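Local coordinates for carboxypeptidase 1 (Deinococcus radiodurans str. R1, PDB 5GIV), which probably releases amino acids one after another from the C-terminus of peptides, with broad specificity except for proline, as a zinc-dependent M32 metallocarboxypeptidase, at residues W32-F37 with E44-Q49; D154-Y159 with L367-L372; Y221-R226 with V246-R251; D407-F412 with Q420-G425. All coordinates share one frame; numbering follows the deposited sequence.

Interaction 1 (W32-F37 with E44-Q49)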
# COMPACT_ATOMS: atom_id res chain seq x y z
N TRP A 32 6.13 -1.92 -3.31
CA TRP A 32 6.27 -1.09 -2.12
C TRP A 32 5.55 -1.72 -0.94
O TRP A 32 6.10 -1.81 0.17
CB TRP A 32 5.75 0.32 -2.38
CG TRP A 32 5.65 1.16 -1.13
CD1 TRP A 32 6.61 1.96 -0.59
CD2 TRP A 32 4.50 1.28 -0.28
NE1 TRP A 32 6.14 2.58 0.55
CE2 TRP A 32 4.84 2.18 0.76
CE3 TRP A 32 3.22 0.72 -0.29
CZ2 TRP A 32 3.96 2.51 1.78
CZ3 TRP A 32 2.34 1.06 0.72
CH2 TRP A 32 2.71 1.95 1.74
N ASP A 33 4.31 -2.17 -1.15
CA ASP A 33 3.56 -2.81 -0.08
C ASP A 33 4.21 -4.12 0.34
O ASP A 33 4.21 -4.47 1.53
CB ASP A 33 2.11 -3.03 -0.53
CG ASP A 33 1.28 -3.79 0.50
OD1 ASP A 33 0.85 -3.18 1.51
OD2 ASP A 33 1.07 -5.01 0.29
N GLN A 34 4.80 -4.85 -0.62
CA GLN A 34 5.48 -6.10 -0.29
C GLN A 34 6.61 -5.87 0.70
O GLN A 34 6.86 -6.71 1.57
CB GLN A 34 6.00 -6.74 -1.57
CG GLN A 34 6.82 -7.99 -1.36
CD GLN A 34 7.60 -8.38 -2.60
OE1 GLN A 34 8.24 -7.54 -3.25
NE2 GLN A 34 7.52 -9.65 -2.96
N SER A 35 7.30 -4.74 0.58
CA SER A 35 8.43 -4.44 1.45
C SER A 35 8.04 -3.80 2.77
O SER A 35 8.85 -3.76 3.69
CB SER A 35 9.41 -3.52 0.73
OG SER A 35 9.93 -4.15 -0.42
N THR A 36 6.83 -3.26 2.89
CA THR A 36 6.44 -2.51 4.07
C THR A 36 5.42 -3.23 4.93
O THR A 36 5.61 -3.38 6.14
CB THR A 36 5.89 -1.13 3.68
OG1 THR A 36 4.82 -1.30 2.74
CG2 THR A 36 6.98 -0.28 3.05
N PHE A 37 4.29 -3.65 4.35
CA PHE A 37 3.17 -4.08 5.15
C PHE A 37 2.63 -5.47 4.82
O PHE A 37 1.78 -5.97 5.56
CB PHE A 37 2.03 -3.06 5.05
CG PHE A 37 2.44 -1.68 5.52
CD1 PHE A 37 2.74 -1.44 6.85
CD2 PHE A 37 2.55 -0.62 4.62
CE1 PHE A 37 3.13 -0.18 7.29
CE2 PHE A 37 2.94 0.64 5.05
CZ PHE A 37 3.22 0.86 6.38
N GLU A 44 3.28 -15.64 -1.28
CA GLU A 44 3.11 -16.38 -2.53
C GLU A 44 2.08 -15.72 -3.42
O GLU A 44 2.29 -15.57 -4.63
CB GLU A 44 2.70 -17.82 -2.23
CG GLU A 44 2.68 -18.70 -3.46
CD GLU A 44 2.20 -20.12 -3.18
OE1 GLU A 44 1.55 -20.70 -4.08
OE2 GLU A 44 2.47 -20.63 -2.07
N ASP A 45 0.95 -15.33 -2.84
CA ASP A 45 -0.11 -14.69 -3.61
C ASP A 45 0.36 -13.36 -4.18
O ASP A 45 0.04 -13.01 -5.32
CB ASP A 45 -1.34 -14.53 -2.72
CG ASP A 45 -2.03 -15.86 -2.42
OD1 ASP A 45 -1.66 -16.89 -3.04
OD2 ASP A 45 -2.88 -15.90 -1.51
N ARG A 46 1.13 -12.60 -3.40
CA ARG A 46 1.61 -11.33 -3.91
C ARG A 46 2.52 -11.54 -5.11
O ARG A 46 2.47 -10.77 -6.08
CB ARG A 46 2.33 -10.55 -2.80
CG ARG A 46 2.97 -9.26 -3.28
CD ARG A 46 1.96 -8.29 -3.91
NE ARG A 46 0.81 -8.02 -3.06
CZ ARG A 46 0.79 -7.10 -2.09
NH1 ARG A 46 1.87 -6.36 -1.84
NH2 ARG A 46 -0.31 -6.93 -1.36
N ALA A 47 3.37 -12.58 -5.07
CA ALA A 47 4.27 -12.84 -6.19
C ALA A 47 3.50 -13.20 -7.46
O ALA A 47 3.86 -12.79 -8.57
CB ALA A 47 5.25 -13.96 -5.82
N ARG A 48 2.41 -13.95 -7.31
CA ARG A 48 1.61 -14.27 -8.48
C ARG A 48 0.91 -13.02 -9.01
O ARG A 48 0.80 -12.83 -10.22
CB ARG A 48 0.60 -15.37 -8.14
CG ARG A 48 -0.13 -15.99 -9.33
CD ARG A 48 -1.10 -17.06 -8.85
NE ARG A 48 -2.05 -16.50 -7.90
CZ ARG A 48 -2.00 -16.68 -6.58
NH1 ARG A 48 -1.05 -17.42 -6.04
NH2 ARG A 48 -2.90 -16.10 -5.80
N GLN A 49 0.43 -12.17 -8.10
CA GLN A 49 -0.14 -10.88 -8.52
C GLN A 49 0.88 -10.06 -9.29
O GLN A 49 0.57 -9.51 -10.36
CB GLN A 49 -0.64 -10.10 -7.30
CG GLN A 49 -1.83 -10.72 -6.58
CD GLN A 49 -2.09 -10.05 -5.24
OE1 GLN A 49 -1.29 -9.24 -4.77
NE2 GLN A 49 -3.21 -10.40 -4.61
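Carboxylate oxygen OD2 of D33 is gripped by both terminal nitrogens of R46: D33 OD2 lies 2.6 Å from R46 NH1 and 2.9 Å from R46 NH2. It is an end-on salt bridge in which both N-H groups converge on one oxygen. NH1 uses the anti lone pair of OD2, whereas NH2 meets the anti side well out of the carboxylate plane, since the two flat groups are turned 41° against each other. The oxygen stays almost in the guanidinium plane, at its edge. R46 reaches it with a folded chain, bent at chi2 (59°) and chi3 (53°), which also turns NE back to its own helix. There R46 NE donates to Q49 OE1 over 3.0 Å, nearly along the amide C=O axis, and so helps fix the rotation of the guanidinium. Arginine suits this place because two of its N-H groups can converge on one carboxylate oxygen while NE still reaches Q49. The other carboxylate oxygen, D33 OD1, pairs with R247 of the second subunit, so D33 carries two arginines. The arrangement is that of a helical hairpin, helices 8-36 and 43-62 joined by a short loop, clasped by a buried salt bridge at the dimer interface.

Interaction 2 (D154-Y159 with L367-L372)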
# COMPACT_ATOMS: atom_id res chain seq x y z
N ASP A 154 31.12 -6.71 -26.46
CA ASP A 154 31.37 -7.21 -25.11
C ASP A 154 30.07 -7.25 -24.32
O ASP A 154 29.42 -6.20 -24.17
CB ASP A 154 32.39 -6.33 -24.42
CG ASP A 154 32.82 -6.87 -23.08
OD1 ASP A 154 32.05 -7.62 -22.45
OD2 ASP A 154 33.95 -6.55 -22.65
N PRO A 155 29.64 -8.40 -23.81
CA PRO A 155 28.38 -8.43 -23.05
C PRO A 155 28.38 -7.50 -21.84
O PRO A 155 27.33 -6.96 -21.48
CB PRO A 155 28.26 -9.90 -22.60
CG PRO A 155 29.22 -10.65 -23.45
CD PRO A 155 30.33 -9.70 -23.79
N LEU A 156 29.55 -7.27 -21.23
CA LEU A 156 29.61 -6.34 -20.11
C LEU A 156 29.25 -4.93 -20.56
O LEU A 156 28.63 -4.17 -19.81
CB LEU A 156 31.00 -6.37 -19.48
CG LEU A 156 31.24 -5.49 -18.25
CD1 LEU A 156 30.18 -5.76 -17.21
CD2 LEU A 156 32.63 -5.72 -17.66
N ASP A 157 29.62 -4.56 -21.80
CA ASP A 157 29.24 -3.26 -22.32
C ASP A 157 27.73 -3.14 -22.48
O ASP A 157 27.18 -2.04 -22.38
CB ASP A 157 29.93 -3.01 -23.66
CG ASP A 157 31.38 -2.61 -23.50
OD1 ASP A 157 31.72 -2.05 -22.44
OD2 ASP A 157 32.18 -2.87 -24.42
N TYR A 158 27.04 -4.24 -22.76
CA TYR A 158 25.58 -4.18 -22.79
C TYR A 158 25.03 -3.77 -21.43
O TYR A 158 24.15 -2.90 -21.34
CB TYR A 158 24.99 -5.52 -23.22
CG TYR A 158 23.49 -5.61 -22.95
CD1 TYR A 158 22.59 -4.92 -23.74
CD2 TYR A 158 23.00 -6.36 -21.89
CE1 TYR A 158 21.23 -4.99 -23.51
CE2 TYR A 158 21.63 -6.44 -21.65
CZ TYR A 158 20.76 -5.74 -22.47
OH TYR A 158 19.40 -5.81 -22.24
N TYR A 159 25.56 -4.37 -20.35
CA TYR A 159 25.05 -4.05 -19.01
C TYR A 159 25.52 -2.68 -18.54
O TYR A 159 24.74 -1.94 -17.91
CB TYR A 159 25.46 -5.15 -18.02
CG TYR A 159 24.67 -6.41 -18.26
CD1 TYR A 159 23.32 -6.46 -17.97
CD2 TYR A 159 25.27 -7.53 -18.81
CE1 TYR A 159 22.58 -7.59 -18.21
CE2 TYR A 159 24.54 -8.67 -19.06
CZ TYR A 159 23.20 -8.69 -18.76
OH TYR A 159 22.46 -9.83 -19.00
N LEU A 367 35.11 -8.59 -10.58
CA LEU A 367 34.65 -9.98 -10.52
C LEU A 367 33.62 -10.24 -11.60
O LEU A 367 33.58 -11.34 -12.18
CB LEU A 367 34.08 -10.29 -9.13
CG LEU A 367 35.07 -10.29 -7.96
CD1 LEU A 367 34.33 -10.24 -6.62
CD2 LEU A 367 35.98 -11.52 -8.01
N GLU A 368 32.75 -9.26 -11.88
CA GLU A 368 31.83 -9.38 -13.00
C GLU A 368 32.58 -9.51 -14.31
O GLU A 368 32.23 -10.34 -15.17
CB GLU A 368 30.89 -8.18 -13.05
CG GLU A 368 29.85 -8.10 -11.96
CD GLU A 368 28.98 -6.85 -12.11
OE1 GLU A 368 29.43 -5.88 -12.76
OE2 GLU A 368 27.84 -6.85 -11.59
N ARG A 369 33.62 -8.69 -14.50
CA ARG A 369 34.40 -8.76 -15.73
C ARG A 369 34.99 -10.15 -15.91
O ARG A 369 34.89 -10.73 -17.00
CB ARG A 369 35.51 -7.70 -15.71
CG ARG A 369 36.21 -7.55 -17.05
CD ARG A 369 37.59 -6.91 -16.93
NE ARG A 369 37.55 -5.50 -16.56
CZ ARG A 369 37.10 -4.53 -17.35
NH1 ARG A 369 36.63 -4.81 -18.57
NH2 ARG A 369 37.12 -3.26 -16.93
N GLU A 370 35.61 -10.70 -14.86
CA GLU A 370 36.20 -12.03 -14.96
C GLU A 370 35.15 -13.10 -15.22
O GLU A 370 35.37 -14.01 -16.02
CB GLU A 370 36.98 -12.37 -13.68
CG GLU A 370 38.22 -11.52 -13.45
CD GLU A 370 39.17 -11.54 -14.65
OE1 GLU A 370 39.50 -10.45 -15.17
OE2 GLU A 370 39.57 -12.65 -15.08
N MET A 371 33.98 -12.99 -14.58
CA MET A 371 32.96 -14.01 -14.79
C MET A 371 32.36 -13.91 -16.19
O MET A 371 32.14 -14.92 -16.84
CB MET A 371 31.85 -13.90 -13.73
CG MET A 371 32.24 -14.43 -12.36
SD MET A 371 30.86 -14.42 -11.18
CE MET A 371 30.84 -12.70 -10.66
N LEU A 372 32.10 -12.69 -16.66
CA LEU A 372 31.52 -12.57 -17.99
C LEU A 372 32.49 -13.05 -19.07
O LEU A 372 32.07 -13.64 -20.06
CB LEU A 372 31.09 -11.12 -18.25
CG LEU A 372 29.80 -10.67 -17.55
CD1 LEU A 372 29.51 -9.22 -17.85
CD2 LEU A 372 28.63 -11.52 -18.01
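L156 and L372 meet through their methyl ends in a helix-helix packing contact, where helix 155-163 crosses helix 357-372 obliquely, nearer antiparallel than parallel (136°), their short axes 10.6 Å apart. L156 CD1 touches L372 CD1 at 3.6 Å, and L156 CB is equally near that methyl, so one branch of L372 fills the angle of its neighbour's chain. The other branch of L156 packs on the aliphatic base of R369, CD2 lying 4.0 Å from R369 CB, with the guanidinium turning a face toward it. Chi1 (-178°) carries CG of L156 toward the other helix, and chi2 (53°) turns CD1 to L372 and CD2 to R369. Branched leucines suit the place, since they fill the crossing without polar groups to satisfy. Cut back to an alanine here, the side chain would probably leave a gap beside L372 CD1 and take away the methyl that lies against R369 CB. Further out, helix 128-147 closes in, with L143 against L372 and A146 against P155. What positions L156 is the start of its own helix: D154 is the N-cap, its OD1 accepting from L156 N at 2.8 Å, with the donor above the carboxylate plane.

Interaction 3 (Y221-R226 with V246-R251)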
# COMPACT_ATOMS: atom_id res chain seq x y z
N TYR A 221 14.92 20.36 2.79
CA TYR A 221 15.58 20.11 1.51
C TYR A 221 14.65 20.45 0.34
O TYR A 221 15.08 21.01 -0.67
CB TYR A 221 16.02 18.64 1.41
CG TYR A 221 17.38 18.29 2.02
CD1 TYR A 221 18.13 19.22 2.72
CD2 TYR A 221 17.90 17.00 1.89
CE1 TYR A 221 19.37 18.88 3.27
CE2 TYR A 221 19.12 16.66 2.42
CZ TYR A 221 19.85 17.60 3.11
OH TYR A 221 21.08 17.24 3.63
N GLY A 222 13.36 20.14 0.49
CA GLY A 222 12.40 20.37 -0.58
C GLY A 222 11.55 19.16 -0.90
O GLY A 222 10.80 19.18 -1.88
N TYR A 223 11.68 18.09 -0.11
CA TYR A 223 10.84 16.92 -0.32
C TYR A 223 9.39 17.28 -0.03
O TYR A 223 9.10 17.91 0.99
CB TYR A 223 11.29 15.76 0.57
CG TYR A 223 10.54 14.47 0.32
CD1 TYR A 223 10.75 13.74 -0.84
CD2 TYR A 223 9.63 13.97 1.26
CE1 TYR A 223 10.06 12.56 -1.06
CE2 TYR A 223 8.95 12.79 1.04
CZ TYR A 223 9.17 12.09 -0.12
OH TYR A 223 8.50 10.92 -0.35
N ASP A 224 8.50 16.90 -0.94
CA ASP A 224 7.10 17.32 -0.89
C ASP A 224 6.27 16.17 -0.33
O ASP A 224 5.96 15.20 -1.04
CB ASP A 224 6.63 17.71 -2.28
CG ASP A 224 5.24 18.33 -2.28
OD1 ASP A 224 4.58 18.35 -1.22
OD2 ASP A 224 4.81 18.78 -3.36
N PHE A 225 5.86 16.28 0.93
CA PHE A 225 5.06 15.21 1.51
C PHE A 225 3.64 15.17 0.97
O PHE A 225 2.93 14.19 1.19
CB PHE A 225 5.03 15.34 3.03
CG PHE A 225 6.28 14.85 3.70
CD1 PHE A 225 6.44 13.51 4.01
CD2 PHE A 225 7.30 15.74 4.03
CE1 PHE A 225 7.60 13.05 4.63
CE2 PHE A 225 8.45 15.29 4.65
CZ PHE A 225 8.60 13.95 4.95
N ARG A 226 3.22 16.19 0.22
CA ARG A 226 1.95 16.04 -0.47
C ARG A 226 2.07 15.14 -1.70
O ARG A 226 1.06 14.77 -2.30
CB ARG A 226 1.38 17.43 -0.80
CG ARG A 226 1.15 18.23 0.51
CD ARG A 226 0.48 19.59 0.32
NE ARG A 226 -0.98 19.49 0.28
CZ ARG A 226 -1.67 19.33 -0.83
NH1 ARG A 226 -2.99 19.25 -0.79
NH2 ARG A 226 -1.03 19.21 -1.99
N VAL A 246 5.98 9.74 -4.81
CA VAL A 246 7.37 9.30 -4.79
C VAL A 246 7.72 8.97 -3.34
O VAL A 246 7.94 9.87 -2.53
CB VAL A 246 8.33 10.34 -5.38
CG1 VAL A 246 9.73 9.78 -5.41
CG2 VAL A 246 7.87 10.69 -6.79
N ARG A 247 7.76 7.68 -3.01
CA ARG A 247 7.89 7.25 -1.63
C ARG A 247 9.30 6.79 -1.32
O ARG A 247 10.02 6.25 -2.17
CB ARG A 247 6.89 6.13 -1.34
CG ARG A 247 5.48 6.50 -1.76
CD ARG A 247 4.43 5.61 -1.12
NE ARG A 247 3.09 5.96 -1.59
CZ ARG A 247 1.98 5.28 -1.31
NH1 ARG A 247 2.03 4.19 -0.55
NH2 ARG A 247 0.82 5.69 -1.79
N ILE A 248 9.70 6.99 -0.06
CA ILE A 248 11.02 6.61 0.42
C ILE A 248 10.86 5.78 1.68
O ILE A 248 9.84 5.84 2.38
CB ILE A 248 11.92 7.85 0.68
CG1 ILE A 248 11.33 8.73 1.78
CG2 ILE A 248 12.08 8.68 -0.59
CD1 ILE A 248 12.25 9.85 2.17
N THR A 249 11.87 4.96 1.96
CA THR A 249 11.88 4.17 3.18
C THR A 249 13.26 4.29 3.82
O THR A 249 14.26 4.53 3.14
CB THR A 249 11.54 2.69 2.93
OG1 THR A 249 12.53 2.09 2.09
CG2 THR A 249 10.16 2.56 2.27
N THR A 250 13.30 4.11 5.14
CA THR A 250 14.52 4.23 5.90
C THR A 250 14.56 3.11 6.94
O THR A 250 13.60 2.34 7.09
CB THR A 250 14.64 5.61 6.57
OG1 THR A 250 15.99 5.81 7.03
CG2 THR A 250 13.66 5.74 7.74
N ARG A 251 15.69 3.01 7.63
CA ARG A 251 15.91 1.99 8.65
C ARG A 251 16.55 2.64 9.86
O ARG A 251 17.51 3.40 9.72
CB ARG A 251 16.79 0.87 8.10
CG ARG A 251 17.46 0.02 9.13
CD ARG A 251 18.61 -0.72 8.47
NE ARG A 251 19.59 0.19 7.89
CZ ARG A 251 20.39 -0.11 6.87
NH1 ARG A 251 20.31 -1.31 6.29
NH2 ARG A 251 21.25 0.79 6.41
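Y223 sends its ring across to the strand 246-250. From CB, CG stands anti to the backbone N (chi1 -175°), which carries the ring from the loop toward V246 and I248. On one rim, Y223 CD2 sits 3.7 Å above the plane of the F225 ring, over its centre, so an edge of the tyrosine rests on a face of the phenylalanine. On the other rim, Y223 CE1 is 4.4 Å from I248 CG2, while I248 CD1 lies over one face of the tyrosine ring. Y223 CZ follows, 3.5 Å from V246 O, and the hydroxyl ends the chain: Y223 OH donates to V246 O at 2.5 Å, a very short bond whose exact length should be read with caution. I248 CG1 also comes within 4.2 Å of Y223 OH, so the polar end is bordered by a branched aliphatic residue. A tyrosine suits a buried place that needs a broad ring as well as one donor. A phenylalanine here would probably keep the packing but take from V246 O its hydroxyl partner and lose one of the loop's polar ties to the strand. I218 of helix 207-221 and A271 of helix 257-275 pack on Y223. M238 of strand 238-242 touches both V246 and I248, and I248 comes about 4 Å, side chain to side chain, from E267, the predicted catalytic glutamate of the HExxH helix.

Interaction 4 (D407-F412 with Q420-G425)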
# COMPACT_ATOMS: atom_id res chain seq x y z
N ASP A 407 25.74 -8.90 -1.04
CA ASP A 407 24.83 -8.06 -1.80
C ASP A 407 23.82 -8.90 -2.58
O ASP A 407 24.13 -10.01 -3.04
CB ASP A 407 25.62 -7.13 -2.73
CG ASP A 407 26.06 -5.83 -2.03
OD1 ASP A 407 25.24 -5.23 -1.30
OD2 ASP A 407 27.24 -5.42 -2.20
N VAL A 408 22.61 -8.36 -2.71
CA VAL A 408 21.53 -9.09 -3.37
C VAL A 408 21.64 -9.08 -4.89
O VAL A 408 21.01 -9.92 -5.55
CB VAL A 408 20.15 -8.53 -2.97
CG1 VAL A 408 19.90 -7.19 -3.62
CG2 VAL A 408 19.05 -9.49 -3.34
N HIS A 409 22.43 -8.18 -5.47
CA HIS A 409 22.31 -7.89 -6.90
C HIS A 409 22.43 -9.15 -7.75
O HIS A 409 21.54 -9.44 -8.56
CB HIS A 409 23.36 -6.85 -7.31
CG HIS A 409 23.24 -5.55 -6.56
ND1 HIS A 409 23.29 -5.48 -5.19
CD2 HIS A 409 23.07 -4.28 -7.00
CE1 HIS A 409 23.17 -4.23 -4.81
NE2 HIS A 409 23.02 -3.48 -5.89
N TRP A 410 23.50 -9.93 -7.58
CA TRP A 410 23.71 -11.10 -8.43
C TRP A 410 22.73 -12.24 -8.14
O TRP A 410 22.70 -13.22 -8.89
CB TRP A 410 25.14 -11.62 -8.26
CG TRP A 410 26.20 -10.63 -8.63
CD1 TRP A 410 26.06 -9.55 -9.46
CD2 TRP A 410 27.56 -10.63 -8.18
NE1 TRP A 410 27.26 -8.87 -9.55
CE2 TRP A 410 28.19 -9.52 -8.78
CE3 TRP A 410 28.31 -11.45 -7.34
CZ2 TRP A 410 29.53 -9.21 -8.56
CZ3 TRP A 410 29.64 -11.15 -7.12
CH2 TRP A 410 30.24 -10.04 -7.73
N TYR A 411 21.92 -12.14 -7.08
CA TYR A 411 20.98 -13.20 -6.75
C TYR A 411 19.55 -12.85 -7.11
O TYR A 411 18.70 -13.76 -7.12
CB TYR A 411 21.07 -13.53 -5.26
CG TYR A 411 22.47 -13.86 -4.83
CD1 TYR A 411 22.99 -15.14 -4.99
CD2 TYR A 411 23.29 -12.88 -4.28
CE1 TYR A 411 24.27 -15.43 -4.61
CE2 TYR A 411 24.58 -13.17 -3.90
CZ TYR A 411 25.06 -14.44 -4.07
OH TYR A 411 26.35 -14.73 -3.69
N PHE A 412 19.25 -11.58 -7.39
CA PHE A 412 17.92 -11.15 -7.78
C PHE A 412 17.94 -10.45 -9.14
O PHE A 412 17.01 -9.72 -9.47
CB PHE A 412 17.33 -10.22 -6.72
CG PHE A 412 15.84 -10.08 -6.79
CD1 PHE A 412 15.07 -11.02 -7.46
CD2 PHE A 412 15.20 -9.01 -6.18
CE1 PHE A 412 13.69 -10.90 -7.53
CE2 PHE A 412 13.82 -8.88 -6.24
CZ PHE A 412 13.07 -9.82 -6.92
N GLN A 420 28.64 -0.24 -11.00
CA GLN A 420 29.42 0.95 -11.33
C GLN A 420 28.57 2.22 -11.23
O GLN A 420 29.13 3.30 -11.01
CB GLN A 420 30.08 0.83 -12.71
CG GLN A 420 29.17 0.94 -13.88
CD GLN A 420 28.38 -0.31 -14.06
OE1 GLN A 420 28.76 -1.37 -13.56
NE2 GLN A 420 27.26 -0.21 -14.76
N GLY A 421 27.25 2.12 -11.38
CA GLY A 421 26.40 3.28 -11.20
C GLY A 421 26.57 3.95 -9.84
O GLY A 421 26.46 5.18 -9.73
N TYR A 422 26.83 3.17 -8.79
CA TYR A 422 27.03 3.76 -7.48
C TYR A 422 28.25 4.68 -7.48
O TYR A 422 28.22 5.78 -6.90
CB TYR A 422 27.21 2.67 -6.41
CG TYR A 422 26.01 1.75 -6.27
CD1 TYR A 422 24.81 2.22 -5.74
CD2 TYR A 422 26.10 0.41 -6.61
CE1 TYR A 422 23.73 1.39 -5.59
CE2 TYR A 422 25.02 -0.43 -6.46
CZ TYR A 422 23.83 0.06 -5.95
OH TYR A 422 22.74 -0.77 -5.80
N THR A 423 29.33 4.26 -8.14
CA THR A 423 30.53 5.09 -8.17
C THR A 423 30.37 6.25 -9.13
O THR A 423 30.84 7.36 -8.86
CB THR A 423 31.75 4.24 -8.53
OG1 THR A 423 32.08 3.39 -7.43
CG2 THR A 423 32.94 5.11 -8.88
N ILE A 424 29.71 6.00 -10.25
CA ILE A 424 29.38 7.09 -11.16
C ILE A 424 28.58 8.16 -10.44
O ILE A 424 28.81 9.35 -10.61
CB ILE A 424 28.65 6.52 -12.40
CG1 ILE A 424 29.56 5.52 -13.11
CG2 ILE A 424 28.21 7.64 -13.33
CD1 ILE A 424 28.88 4.79 -14.25
N GLY A 425 27.62 7.74 -9.61
CA GLY A 425 26.86 8.71 -8.84
C GLY A 425 27.73 9.50 -7.88
O GLY A 425 27.55 10.71 -7.72
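The imidazole of H409 and the phenol of Y422 meet edge to edge, neither ring lying over a face of the other. Their planes stand 76° apart and the centroids 5.8 Å. Y422 OH lies at the imidazole edge, near its plane, and H409 NE2 likewise lies near the plane of the phenol. R349 makes a cation-pi contact with the Y422 ring, and the F419 ring meets that of H409 at an angle. D407 pairs with R349 and R364, so it helps to hold the very arginine that lies against Y422.

The two side chains come from opposite directions, from the loop 407-412 and from helix 420-439, and bridge backbones whose nearest CA atoms, those of H409 and Q420, are 12.2 Å apart. CG of Y422 stands anti to the carbonyl carbon (chi1 -61°), which sends the phenol from its helix toward H409. Aromatic residues suit this span, because each holds its polar atom rigidly at the far end of a ring. In the fold, the side chain of Y422 is about 5 Å from the bound zinc ion and about 4 Å from that of E296, which completes the metal site with H266 and H270.

The chemistry is that of an imidazole nitrogen paired with a phenol hydroxyl: the bond joins H409 NE2 to Y422 OH over 2.7 Å and is almost straight, at 176°. It implies that the histidine, in this structure, holds the hydroxyl of Y422 in a set direction beside the metal centre.

Along the chain interaction 1 closes first; the segments of interaction 2 then enclose interaction 3, and interaction 4 follows. Interactions 2 and 4 are neighbours, their centres 13 Å apart: E368 OE2 of helix 357-372 probably bonds W410 NE1 at 2.9 Å, and the side chains of L367 and M371 pack on the same indole. Interactions 1 and 3, with centres 21 Å apart, touch where W32 meets R247 in a cation-pi contact, and both reach the second subunit. Interactions 2 and 3 lie on opposite sides of the chain's centre. The small sheet thus links the dimer face to the HExxH helix, while Y422 of helix 420-439 comes close to the zinc and helix 357-372 packs against the loop that holds W410.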